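Local coordinates for PDZ domain protein (Parabacteroides distasonis, PDB 4L8N) that is of unknown function but joins PDZ domains to a DUF4136 domain and binds magnesium, at residues A[131-145]-A[250-264]. Residues are numbered along the deposited sequence; the frame is centred on the assembly and turned at random.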
loop_
_atom_site.group_PDB
_atom_site.type_symbol
_atom_site.label_atom_id
_atom_site.label_comp_id
_atom_site.label_asym_id
_atom_site.label_seq_id
_atom_site.Cartn_x
_atom_site.Cartn_y
_atom_site.Cartn_z
ATOM N N PHE A 131 0.362 -7.725 1.736
ATOM C CA PHE A 131 1.051 -8.272 0.577
ATOM C C PHE A 131 0.473 -7.688 -0.695
ATOM O O PHE A 131 -0.737 -7.770 -0.900
ATOM C CB PHE A 131 0.934 -9.822 0.530
ATOM C CG PHE A 131 1.487 -10.625 1.689
ATOM C CD1 PHE A 131 2.477 -10.097 2.520
ATOM C CD2 PHE A 131 1.052 -11.932 1.922
ATOM C CE1 PHE A 131 2.997 -10.845 3.584
ATOM C CE2 PHE A 131 1.580 -12.682 2.978
ATOM C CZ PHE A 131 2.546 -12.134 3.806
ATOM N N LYS A 132 1.319 -7.130 -1.555
ATOM C CA LYS A 132 0.889 -6.689 -2.871
ATOM C C LYS A 132 1.322 -7.817 -3.827
ATOM O O LYS A 132 2.524 -8.105 -3.941
ATOM C CB LYS A 132 1.458 -5.293 -3.248
ATOM C CG LYS A 132 1.218 -4.851 -4.706
ATOM C CD LYS A 132 -0.210 -4.331 -4.953
ATOM C CE LYS A 132 -0.514 -4.220 -6.433
ATOM N NZ LYS A 132 -0.961 -5.511 -7.044
ATOM N N THR A 133 0.333 -8.502 -4.443
ATOM C CA THR A 133 0.588 -9.627 -5.357
ATOM C C THR A 133 0.123 -9.206 -6.720
ATOM O O THR A 133 -1.055 -8.893 -6.914
ATOM C CB THR A 133 -0.054 -10.951 -4.848
ATOM O OG1 THR A 133 0.252 -11.056 -3.464
ATOM C CG2 THR A 133 0.517 -12.182 -5.533
ATOM N N THR A 134 1.086 -9.157 -7.653
ATOM C CA THR A 134 0.931 -8.701 -9.032
ATOM C C THR A 134 1.386 -9.773 -9.984
ATOM O O THR A 134 2.463 -10.343 -9.811
ATOM C CB THR A 134 1.750 -7.429 -9.258
ATOM O OG1 THR A 134 1.652 -6.566 -8.121
ATOM C CG2 THR A 134 1.349 -6.697 -10.531
ATOM N N VAL A 135 0.565 -10.043 -10.989
ATOM C CA VAL A 135 0.863 -11.033 -12.004
ATOM C C VAL A 135 0.840 -10.370 -13.382
ATOM O O VAL A 135 0.258 -9.287 -13.540
ATOM C CB VAL A 135 -0.067 -12.287 -11.944
ATOM C CG1 VAL A 135 -0.049 -12.911 -10.549
ATOM C CG2 VAL A 135 -1.496 -11.963 -12.376
ATOM N N THR A 136 1.456 -11.052 -14.378
ATOM C CA THR A 136 1.499 -10.656 -15.789
ATOM C C THR A 136 0.051 -10.528 -16.319
ATOM O O THR A 136 -0.859 -11.226 -15.858
ATOM C CB THR A 136 2.367 -11.642 -16.617
ATOM O OG1 THR A 136 2.409 -11.208 -17.978
ATOM C CG2 THR A 136 1.873 -13.111 -16.548
ATOM N N SER A 137 -0.154 -9.615 -17.261
ATOM C CA SER A 137 -1.471 -9.399 -17.843
ATOM C C SER A 137 -1.706 -10.415 -18.958
ATOM O O SER A 137 -2.848 -10.583 -19.397
ATOM C CB SER A 137 -1.625 -7.959 -18.331
ATOM O OG SER A 137 -0.565 -7.590 -19.202
ATOM N N ASP A 138 -0.636 -11.139 -19.376
ATOM C CA ASP A 138 -0.710 -12.231 -20.364
ATOM C C ASP A 138 -1.360 -13.432 -19.684
ATOM O O ASP A 138 -1.019 -13.752 -18.543
ATOM C CB ASP A 138 0.681 -12.584 -20.923
ATOM C CG ASP A 138 1.428 -11.416 -21.546
ATOM O OD1 ASP A 138 0.764 -10.488 -22.068
ATOM O OD2 ASP A 138 2.676 -11.429 -21.518
ATOM N N GLY A 139 -2.299 -14.062 -20.378
ATOM C CA GLY A 139 -3.063 -15.195 -19.860
ATOM C C GLY A 139 -2.376 -16.545 -19.934
ATOM O O GLY A 139 -3.046 -17.562 -20.160
ATOM N N VAL A 140 -1.044 -16.570 -19.693
ATOM C CA VAL A 140 -0.233 -17.770 -19.727
ATOM C C VAL A 140 -0.504 -18.650 -18.507
ATOM O O VAL A 140 -0.527 -18.161 -17.379
ATOM C CB VAL A 140 1.270 -17.445 -19.895
ATOM C CG1 VAL A 140 1.879 -16.788 -18.660
ATOM C CG2 VAL A 140 2.056 -18.684 -20.304
ATOM N N ASP A 141 -0.683 -19.960 -18.738
ATOM C CA ASP A 141 -0.857 -20.924 -17.667
ATOM C C ASP A 141 0.487 -21.139 -16.930
ATOM O O ASP A 141 1.496 -21.483 -17.553
ATOM C CB ASP A 141 -1.425 -22.252 -18.181
ATOM C CG ASP A 141 -2.119 -23.003 -17.060
ATOM O OD1 ASP A 141 -1.423 -23.708 -16.293
ATOM O OD2 ASP A 141 -3.329 -22.779 -16.862
ATOM N N PHE A 142 0.490 -20.915 -15.600
ATOM C CA PHE A 142 1.662 -21.075 -14.729
ATOM C C PHE A 142 2.158 -22.530 -14.698
ATOM O O PHE A 142 3.315 -22.765 -14.366
ATOM C CB PHE A 142 1.384 -20.557 -13.294
ATOM C CG PHE A 142 1.274 -19.052 -13.156
ATOM C CD1 PHE A 142 1.821 -18.198 -14.119
ATOM C CD2 PHE A 142 0.677 -18.483 -12.038
ATOM C CE1 PHE A 142 1.729 -16.810 -13.982
ATOM C CE2 PHE A 142 0.604 -17.091 -11.899
ATOM C CZ PHE A 142 1.131 -16.269 -12.877
ATOM N N GLY A 143 1.308 -23.473 -15.092
ATOM C CA GLY A 143 1.666 -24.884 -15.203
ATOM C C GLY A 143 2.691 -25.180 -16.294
ATOM O O GLY A 143 3.242 -26.278 -16.330
ATOM N N ASN A 144 2.981 -24.198 -17.190
ATOM C CA ASN A 144 3.974 -24.354 -18.257
ATOM C C ASN A 144 5.405 -24.276 -17.713
ATOM O O ASN A 144 6.341 -24.625 -18.428
ATOM C CB ASN A 144 3.800 -23.284 -19.346
ATOM C CG ASN A 144 2.483 -23.270 -20.099
ATOM O OD1 ASN A 144 2.081 -22.234 -20.634
ATOM N ND2 ASN A 144 1.793 -24.397 -20.202
ATOM N N PHE A 145 5.575 -23.800 -16.471
ATOM C CA PHE A 145 6.873 -23.588 -15.843
ATOM C C PHE A 145 7.062 -24.611 -14.732
ATOM O O PHE A 145 6.354 -24.578 -13.732
ATOM C CB PHE A 145 6.945 -22.132 -15.338
ATOM C CG PHE A 145 6.546 -21.136 -16.410
ATOM C CD1 PHE A 145 7.461 -20.723 -17.376
ATOM C CD2 PHE A 145 5.242 -20.657 -16.489
ATOM C CE1 PHE A 145 7.084 -19.829 -18.385
ATOM C CE2 PHE A 145 4.858 -19.786 -17.521
ATOM C CZ PHE A 145 5.784 -19.376 -18.458
ATOM N N ASP A 250 10.105 -15.369 -15.820
ATOM C CA ASP A 250 10.038 -16.297 -16.951
ATOM C C ASP A 250 11.361 -16.318 -17.707
ATOM O O ASP A 250 11.898 -15.253 -18.028
ATOM C CB ASP A 250 8.909 -15.841 -17.889
ATOM C CG ASP A 250 8.663 -16.638 -19.161
ATOM O OD1 ASP A 250 9.290 -17.711 -19.329
ATOM O OD2 ASP A 250 7.827 -16.192 -19.987
ATOM N N GLN A 251 11.856 -17.523 -18.036
ATOM C CA GLN A 251 13.085 -17.706 -18.803
ATOM C C GLN A 251 12.820 -18.393 -20.131
ATOM O O GLN A 251 13.711 -18.412 -20.982
ATOM C CB GLN A 251 14.119 -18.542 -18.026
ATOM C CG GLN A 251 14.528 -18.035 -16.651
ATOM C CD GLN A 251 15.155 -16.678 -16.670
ATOM O OE1 GLN A 251 14.492 -15.668 -16.447
ATOM N NE2 GLN A 251 16.444 -16.631 -16.924
ATOM N N LYS A 252 11.626 -18.985 -20.320
ATOM C CA LYS A 252 11.366 -19.755 -21.537
ATOM C C LYS A 252 10.293 -19.177 -22.498
ATOM O O LYS A 252 10.575 -19.131 -23.684
ATOM C CB LYS A 252 11.035 -21.226 -21.195
ATOM C CG LYS A 252 9.868 -21.440 -20.232
ATOM C CD LYS A 252 9.489 -22.911 -20.106
ATOM C CE LYS A 252 8.220 -23.282 -20.830
ATOM N NZ LYS A 252 7.945 -24.745 -20.756
ATOM N N ASP A 253 9.086 -18.782 -22.030
ATOM C CA ASP A 253 8.002 -18.330 -22.916
ATOM C C ASP A 253 8.280 -16.951 -23.488
ATOM O O ASP A 253 8.219 -16.812 -24.701
ATOM C CB ASP A 253 6.635 -18.361 -22.213
ATOM C CG ASP A 253 5.449 -18.614 -23.120
ATOM O OD1 ASP A 253 5.149 -17.741 -23.969
ATOM O OD2 ASP A 253 4.796 -19.670 -22.961
ATOM N N ILE A 254 8.513 -15.930 -22.629
ATOM C CA ILE A 254 8.872 -14.533 -22.966
ATOM C C ILE A 254 9.971 -14.178 -21.960
ATOM O O ILE A 254 9.664 -13.717 -20.858
ATOM C CB ILE A 254 7.663 -13.531 -22.972
ATOM C CG1 ILE A 254 6.581 -13.937 -23.997
ATOM C CG2 ILE A 254 8.123 -12.093 -23.216
ATOM C CD1 ILE A 254 5.179 -13.412 -23.712
ATOM N N PRO A 255 11.240 -14.531 -22.244
ATOM C CA PRO A 255 12.305 -14.322 -21.246
ATOM C C PRO A 255 12.364 -12.905 -20.675
ATOM O O PRO A 255 12.266 -11.947 -21.427
ATOM C CB PRO A 255 13.580 -14.650 -22.037
ATOM C CG PRO A 255 13.131 -15.649 -23.045
ATOM C CD PRO A 255 11.768 -15.190 -23.460
ATOM N N GLY A 256 12.477 -12.793 -19.358
ATOM C CA GLY A 256 12.571 -11.505 -18.677
ATOM C C GLY A 256 11.258 -10.967 -18.147
ATOM O O GLY A 256 11.261 -10.062 -17.308
ATOM N N ARG A 257 10.125 -11.511 -18.645
ATOM C CA ARG A 257 8.763 -11.165 -18.218
ATOM C C ARG A 257 8.546 -11.641 -16.795
ATOM O O ARG A 257 8.783 -12.812 -16.496
ATOM C CB ARG A 257 7.723 -11.812 -19.169
ATOM C CG ARG A 257 6.260 -11.677 -18.747
ATOM C CD ARG A 257 5.317 -12.368 -19.720
ATOM N NE ARG A 257 5.546 -13.815 -19.773
ATOM C CZ ARG A 257 4.734 -14.699 -20.346
ATOM N NH1 ARG A 257 3.622 -14.301 -20.949
ATOM N NH2 ARG A 257 5.033 -15.988 -20.330
ATOM N N VAL A 258 8.111 -10.728 -15.913
ATOM C CA VAL A 258 7.792 -11.081 -14.535
ATOM C C VAL A 258 6.403 -11.699 -14.559
ATOM O O VAL A 258 5.435 -11.050 -14.984
ATOM C CB VAL A 258 7.907 -9.890 -13.552
ATOM C CG1 VAL A 258 7.448 -10.300 -12.155
ATOM C CG2 VAL A 258 9.335 -9.359 -13.516
ATOM N N LEU A 259 6.324 -12.985 -14.175
ATOM C CA LEU A 259 5.073 -13.748 -14.167
ATOM C C LEU A 259 4.246 -13.428 -12.939
ATOM O O LEU A 259 3.035 -13.228 -13.031
ATOM C CB LEU A 259 5.340 -15.264 -14.213
ATOM C CG LEU A 259 6.132 -15.820 -15.393
ATOM C CD1 LEU A 259 6.468 -17.246 -15.146
ATOM C CD2 LEU A 259 5.330 -15.767 -16.686
ATOM N N TRP A 260 4.912 -13.384 -11.798
ATOM C CA TRP A 260 4.303 -13.211 -10.493
ATOM C C TRP A 260 5.301 -12.529 -9.568
ATOM O O TRP A 260 6.509 -12.868 -9.573
ATOM C CB TRP A 260 3.933 -14.620 -9.959
ATOM C CG TRP A 260 3.190 -14.677 -8.651
ATOM C CD1 TRP A 260 1.844 -14.821 -8.490
ATOM C CD2 TRP A 260 3.766 -14.808 -7.346
ATOM N NE1 TRP A 260 1.538 -14.967 -7.162
ATOM C CE2 TRP A 260 2.699 -14.949 -6.431
ATOM C CE3 TRP A 260 5.083 -14.799 -6.853
ATOM C CZ2 TRP A 260 2.906 -15.112 -5.062
ATOM C CZ3 TRP A 260 5.281 -14.894 -5.487
ATOM C CH2 TRP A 260 4.204 -15.102 -4.616
ATOM N N GLU A 261 4.792 -11.560 -8.787
ATOM C CA GLU A 261 5.567 -10.781 -7.835
ATOM C C GLU A 261 4.713 -10.525 -6.618
ATOM O O GLU A 261 3.538 -10.181 -6.747
ATOM C CB GLU A 261 6.059 -9.455 -8.478
ATOM C CG GLU A 261 7.102 -8.688 -7.661
ATOM C CD GLU A 261 7.709 -7.445 -8.295
ATOM O OE1 GLU A 261 8.294 -7.562 -9.393
ATOM O OE2 GLU A 261 7.665 -6.366 -7.664
ATOM N N CYS A 262 5.287 -10.764 -5.438
ATOM C CA CYS A 262 4.641 -10.528 -4.158
ATOM C C CYS A 262 5.560 -9.691 -3.302
ATOM O O CYS A 262 6.734 -10.042 -3.104
ATOM C CB CYS A 262 4.239 -11.821 -3.460
ATOM S SG CYS A 262 3.142 -11.571 -2.034
ATOM N N GLU A 263 5.042 -8.526 -2.880
ATOM C CA GLU A 263 5.767 -7.536 -2.095
ATOM C C GLU A 263 5.037 -7.256 -0.797
ATOM O O GLU A 263 3.861 -6.920 -0.792
ATOM C CB GLU A 263 5.941 -6.234 -2.905
ATOM C CG GLU A 263 7.030 -5.304 -2.404
ATOM C CD GLU A 263 7.083 -3.961 -3.102
ATOM O OE1 GLU A 263 7.430 -3.915 -4.304
ATOM O OE2 GLU A 263 6.812 -2.944 -2.429
ATOM N N ALA A 264 5.741 -7.433 0.298
ATOM C CA ALA A 264 5.252 -7.134 1.640
ATOM C C ALA A 264 5.867 -5.814 2.098
ATOM O O ALA A 264 7.098 -5.625 2.001
ATOM C CB ALA A 264 5.610 -8.255 2.604
#
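Two neighbouring antiparallel strands of the DUF4136 domain, 131-135 and 258-264, pair here, and the loops at one end of the pair are joined by a salt-bridge network of D138, D250 and R257. K132 and T134 exchange backbone hydrogen bonds with E263 and E261, and a further bond from T136 N to L259 O (3.0 Å) carries the pairing past the end of strand 131-135. On the face bearing T133, V135 and W260, the indole is met obliquely by T133 CG2, 3.4 Å from W260 NE1, and by V135 CG1; its N-H is bonded to T292. Near the start of strand 258-264, L259 CD1 sits over the centre of the F145 ring, a CH-pi contact 3.8 Å from the centroid, with N144 CB toward the rim of the opposite face. R257, its chain bent at chi3 (63°), brings NH2 to the edge of that ring and to D250 OD2 (2.8 Å), while NH1 makes a nearly straight salt bridge, 3.1 Å long, to D138 OD2 on the anti side. The D250 carboxylate also gathers the loop: OD1 accepts from K252 N and D253 N, and OD2 takes I254 N (2.7 Å) from the face opposite to R257 NH2. With an alanine here in place of the carboxylate, R257 NH2 would probably lose its acceptor and the loop amides be set free to shift. K252 NZ donates to N144 O (2.8 Å), a second tie between the loops. The whole is an antiparallel strand pair within a mixed sheet, strand 258-264 being led in from strand 240-250 through an Asx turn at D250 and a type II beta turn from I254 to R257.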